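Local coordinates for protein Bd3459 (Bdellovibrio bacteriovorus, PDB 5CEC) that is a predatory endopeptidase of the S13 (D-Ala-D-Ala carboxypeptidase) family, bound by the immunity protein Bd3460, at residues 76-79 against 80-84; 148-151 against 152-155. The protein carries 1 engineered substitution. One frame throughout, in Å; residues are numbered along the deposited sequence.

Contact 1: residues 76-79 against 80-84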
loop_
_atom_site.group_PDB
_atom_site.type_symbol
_atom_site.label_atom_id
_atom_site.label_comp_id
_atom_site.label_asym_id
_atom_site.label_seq_id
_atom_site.Cartn_x
_atom_site.Cartn_y
_atom_site.Cartn_z
ATOM N N THR A 76 -10.639 8.282 -4.482
ATOM C CA THR A 76 -11.716 7.338 -4.064
ATOM C C THR A 76 -12.057 7.518 -2.562
ATOM O O THR A 76 -13.223 7.441 -2.195
ATOM C CB THR A 76 -11.280 5.917 -4.400
ATOM O OG1 THR A 76 -10.966 5.872 -5.803
ATOM C CG2 THR A 76 -12.347 4.903 -4.060
ATOM N N THR A 77 -11.024 7.750 -1.749
ATOM C CA THR A 77 -11.178 8.002 -0.304
ATOM C C THR A 77 -12.059 9.229 -0.102
ATOM O O THR A 77 -13.003 9.176 0.683
ATOM C CB THR A 77 -9.806 8.173 0.343
ATOM O OG1 THR A 77 -9.094 6.940 0.234
ATOM C CG2 THR A 77 -9.888 8.507 1.764
ATOM N N LEU A 78 -11.765 10.323 -0.798
ATOM C CA LEU A 78 -12.586 11.544 -0.673
ATOM C C LEU A 78 -14.037 11.235 -1.060
ATOM O O LEU A 78 -14.975 11.623 -0.348
ATOM C CB LEU A 78 -12.036 12.627 -1.591
ATOM C CG LEU A 78 -12.920 13.861 -1.734
ATOM C CD1 LEU A 78 -13.176 14.558 -0.399
ATOM C CD2 LEU A 78 -12.341 14.838 -2.728
ATOM N N TRP A 79 -14.229 10.568 -2.200
ATOM C CA TRP A 79 -15.583 10.279 -2.682
ATOM C C TRP A 79 -16.350 9.487 -1.613
ATOM O O TRP A 79 -17.489 9.835 -1.277
ATOM C CB TRP A 79 -15.546 9.515 -4.011
ATOM C CG TRP A 79 -16.835 9.377 -4.699
ATOM C CD1 TRP A 79 -17.972 10.149 -4.529
ATOM C CD2 TRP A 79 -17.128 8.482 -5.761
ATOM N NE1 TRP A 79 -18.940 9.760 -5.405
ATOM C CE2 TRP A 79 -18.453 8.735 -6.169
ATOM C CE3 TRP A 79 -16.414 7.462 -6.396
ATOM C CZ2 TRP A 79 -19.040 8.053 -7.192
ATOM C CZ3 TRP A 79 -17.032 6.772 -7.401
ATOM C CH2 TRP A 79 -18.331 7.049 -7.765
ATOM N N ALA A 80 -15.727 8.432 -1.073
ATOM C CA ALA A 80 -16.380 7.602 -0.073
ATOM C C ALA A 80 -16.670 8.405 1.224
ATOM O O ALA A 80 -17.723 8.233 1.846
ATOM C CB ALA A 80 -15.555 6.356 0.198
ATOM N N VAL A 81 -15.691 9.188 1.688
ATOM C CA VAL A 81 -15.888 10.000 2.900
ATOM C C VAL A 81 -17.065 10.949 2.721
ATOM O O VAL A 81 -17.890 11.101 3.608
ATOM C CB VAL A 81 -14.598 10.748 3.296
ATOM C CG1 VAL A 81 -14.839 11.861 4.325
ATOM C CG2 VAL A 81 -13.559 9.761 3.786
ATOM N N ASP A 82 -17.144 11.576 1.560
ATOM C CA ASP A 82 -18.255 12.520 1.267
ATOM C C ASP A 82 -19.600 11.795 1.123
ATOM O O ASP A 82 -20.620 12.280 1.611
ATOM C CB ASP A 82 -17.947 13.338 0.004
ATOM C CG ASP A 82 -17.147 14.586 0.286
ATOM O OD1 ASP A 82 -16.852 14.898 1.483
ATOM O OD2 ASP A 82 -16.840 15.272 -0.709
ATOM N N ARG A 83 -19.631 10.659 0.442
ATOM C CA ARG A 83 -20.894 9.981 0.181
ATOM C C ARG A 83 -21.406 9.207 1.400
ATOM O O ARG A 83 -22.620 9.116 1.607
ATOM C CB ARG A 83 -20.747 8.999 -0.969
ATOM C CG ARG A 83 -20.899 9.613 -2.322
ATOM C CD ARG A 83 -22.390 9.803 -2.656
ATOM N NE ARG A 83 -23.080 8.509 -2.781
ATOM C CZ ARG A 83 -23.023 7.689 -3.832
ATOM N NH1 ARG A 83 -22.385 8.036 -4.947
ATOM N NH2 ARG A 83 -23.635 6.508 -3.782
ATOM N N LEU A 84 -20.500 8.619 2.170
ATOM C CA LEU A 84 -20.875 7.732 3.282
ATOM C C LEU A 84 -20.624 8.270 4.669
ATOM O O LEU A 84 -21.372 7.950 5.605
ATOM C CB LEU A 84 -20.162 6.399 3.131
ATOM C CG LEU A 84 -20.391 5.653 1.812
ATOM C CD1 LEU A 84 -19.472 4.451 1.764
ATOM C CD2 LEU A 84 -21.843 5.254 1.637
HETATM O O HOH W 1 -21.674 10.701 -5.743
#
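Within helix 72-84, which opens just after S70 of a probable SxxK motif as in penicillin-recognising serine enzymes, W79 and R83 lie side by side one turn apart. The aliphatic part of R83 does the touching: its CG stands 3.7 Å from NE1 of W79. The two flat groups are steeply turned against each other, with ring and guanidinium planes 77° apart. Bends at chi2 (-80°) and chi3 (-66°) fold the R83 chain back, bringing NH1 round toward the indole. Water 1, in the plane of the indole at its edge, joins the two polar ends: it accepts from W79 NE1 at 2.9 Å and from R83 NH1, also at 2.9 Å, while NH1 gives a further hydrogen bond to the carbonyl of L263, which helps fix the guanidinium group. The indole is held by helix 265-277, where Y272 stacks on it and F269 meets it edge-to-face.

L78 and D82 pair at the same spacing. Methyl CD1 of L78 lies 3.7 Å from OD2 of D82, an apolar group beside a carboxylate with firm partners elsewhere. OD2 forms a salt bridge with K276 and a hydrogen bond with Y272, and OD1 is hydrogen-bonded to S320 OG, ties that would probably favour the charged form. On V81, CG2 lies beside the backbone N and comes to 3.2 Å from T77 O.

Beneath these side chains runs the regular alpha-helical ladder, with A80 N to T76 O, V81 N to T77 O and D82 N to L78 O each 2.9 Å. Its last rung across the two segments runs from R83 N to W79 O, also 2.9 Å.

Contact 2: residues 148-151 against 152-155; sequences AWLA and EEKP. With SO4 (sulfate ion), chain H; SO4 (sulfate ion), chain E.
Two overlapping type I beta turns, A148 to A151 and L150 to E153, bend the loop between strand 135-141 and helix 167-182. The second turn is closed by E153 N, which donates to L150 O at 2.9 Å from above the carbonyl plane, 55° out of it. Over the turn the L150 and E153 side chains cross at about a right angle. With CG anti to the carbonyl carbon (chi1 -67°) and the chain extended beyond it, E153 sets OE1 3.4 Å from L150 CD2. Water 2 sits in the bend with three bonds: it donates to W149 O and to E153 OE2, 2.8 Å from OE2, and accepts from E152 N. OE2 also forms a salt bridge with R118, while E152 OE1 forms one with R246 and OE2 a hydrogen bond with N119.

After a cis peptide bond, P155 brings its CD to 4.3 Å from L150 CD1. K154 NZ is hydrogen-bonded to N75 of the Bd3460 chain and, at 3.0 Å, to O2 of a sulfate. Earlier in the turns, W149 NE1 reaches O3 of a second sulfate, both ions probably from the crystallisation liquor, 2.9 Å away at the ring edge through a bent N-H...O angle of 137°.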
loop_
_atom_site.group_PDB
_atom_site.type_symbol
_atom_site.label_atom_id
_atom_site.label_comp_id
_atom_site.label_asym_id
_atom_site.label_seq_id
_atom_site.Cartn_x
_atom_site.Cartn_y
_atom_site.Cartn_z
ATOM N N ALA A 148 -14.574 -12.064 -1.116
ATOM C CA ALA A 148 -13.320 -12.351 -1.835
ATOM C C ALA A 148 -12.346 -12.789 -0.778
ATOM O O ALA A 148 -11.868 -11.980 0.012
ATOM C CB ALA A 148 -12.793 -11.118 -2.537
ATOM N N TRP A 149 -12.031 -14.075 -0.759
ATOM C CA TRP A 149 -11.263 -14.606 0.328
ATOM C C TRP A 149 -9.960 -13.859 0.574
ATOM O O TRP A 149 -9.625 -13.530 1.724
ATOM C CB TRP A 149 -10.990 -16.091 0.097
ATOM C CG TRP A 149 -10.611 -16.838 1.299
ATOM C CD1 TRP A 149 -9.404 -17.421 1.565
ATOM C CD2 TRP A 149 -11.440 -17.119 2.421
ATOM N NE1 TRP A 149 -9.434 -18.036 2.795
ATOM C CE2 TRP A 149 -10.676 -17.884 3.335
ATOM C CE3 TRP A 149 -12.763 -16.830 2.746
ATOM C CZ2 TRP A 149 -11.190 -18.328 4.558
ATOM C CZ3 TRP A 149 -13.265 -17.286 3.953
ATOM C CH2 TRP A 149 -12.486 -18.025 4.842
ATOM N N LEU A 150 -9.246 -13.563 -0.512
ATOM C CA LEU A 150 -7.934 -12.916 -0.446
ATOM C C LEU A 150 -8.022 -11.371 -0.531
ATOM O O LEU A 150 -7.044 -10.707 -0.890
ATOM C CB LEU A 150 -6.985 -13.502 -1.508
ATOM C CG LEU A 150 -6.741 -15.001 -1.386
ATOM C CD1 LEU A 150 -5.829 -15.445 -2.515
ATOM C CD2 LEU A 150 -6.167 -15.417 -0.039
ATOM N N ALA A 151 -9.158 -10.804 -0.114
ATOM C CA ALA A 151 -9.383 -9.341 -0.223
ATOM C C ALA A 151 -8.242 -8.478 0.319
ATOM O O ALA A 151 -8.022 -7.393 -0.183
ATOM C CB ALA A 151 -10.664 -8.982 0.493
ATOM N N GLU A 152 -7.609 -8.917 1.411
ATOM C CA GLU A 152 -6.506 -8.218 2.053
ATOM C C GLU A 152 -5.145 -8.802 1.844
ATOM O O GLU A 152 -4.225 -8.460 2.595
ATOM C CB GLU A 152 -6.632 -8.383 3.567
ATOM C CG GLU A 152 -7.838 -7.878 4.155
ATOM C CD GLU A 152 -7.710 -7.799 5.648
ATOM O OE1 GLU A 152 -7.093 -6.851 6.110
ATOM O OE2 GLU A 152 -8.300 -8.649 6.303
ATOM N N GLU A 153 -5.005 -9.672 0.861
ATOM C CA GLU A 153 -3.794 -10.451 0.688
ATOM C C GLU A 153 -3.334 -10.399 -0.754
ATOM O O GLU A 153 -4.066 -10.028 -1.643
ATOM C CB GLU A 153 -4.052 -11.896 1.163
ATOM C CG GLU A 153 -4.290 -11.988 2.659
ATOM C CD GLU A 153 -4.927 -13.295 3.084
ATOM O OE1 GLU A 153 -4.423 -14.382 2.702
ATOM O OE2 GLU A 153 -5.928 -13.233 3.812
ATOM N N LYS A 154 -2.102 -10.798 -0.974
ATOM C CA LYS A 154 -1.529 -10.892 -2.294
ATOM C C LYS A 154 -2.115 -12.134 -2.931
ATOM O O LYS A 154 -2.271 -13.151 -2.227
ATOM C CB LYS A 154 -0.016 -11.044 -2.196
ATOM C CG LYS A 154 0.617 -9.885 -1.481
ATOM C CD LYS A 154 2.099 -9.970 -1.488
ATOM C CE LYS A 154 2.617 -8.722 -0.833
ATOM N NZ LYS A 154 4.077 -8.780 -0.691
ATOM N N PRO A 155 -2.455 -12.108 -4.217
ATOM C CA PRO A 155 -2.185 -11.041 -5.183
ATOM C C PRO A 155 -3.312 -10.035 -5.391
ATOM O O PRO A 155 -3.238 -9.232 -6.327
ATOM C CB PRO A 155 -1.976 -11.836 -6.472
ATOM C CG PRO A 155 -2.930 -12.964 -6.337
ATOM C CD PRO A 155 -2.933 -13.329 -4.887
HETATM S S SO4 H . 4.616 -11.768 1.805
HETATM O O1 SO4 H . 4.901 -11.924 3.263
HETATM O O2 SO4 H . 5.428 -10.664 1.222
HETATM O O3 SO4 H . 4.917 -13.028 1.118
HETATM O O4 SO4 H . 3.154 -11.478 1.704
HETATM S S SO4 E . -6.744 -21.307 3.568
HETATM O O1 SO4 E . -5.584 -20.530 4.080
HETATM O O2 SO4 E . -6.330 -22.239 2.500
HETATM O O3 SO4 E . -7.893 -20.456 3.220
HETATM O O4 SO4 E . -7.302 -22.184 4.664
HETATM O O HOH W 2 -7.978 -11.602 2.903
#

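Overall arrangement
Contact 1 is largely buried and lies within one regular helix, whereas contact 2 is a partly buried loop with turns and a cis proline; their centres are about 23 Å apart and their nearest atoms about 14 Å. They share no helix or strand, and contact 1 precedes contact 2 along the chain. In contact 1 aromatic and aliphatic packing against neighbouring helices dominates, with D82 and R83 charged near the C-terminal end of the helix. Both use a bridging water and charged partners, but four helical bonds join the segments of contact 1 and a single turn bond those of contact 2. Contact 2 alone reaches the Bd3460 chain.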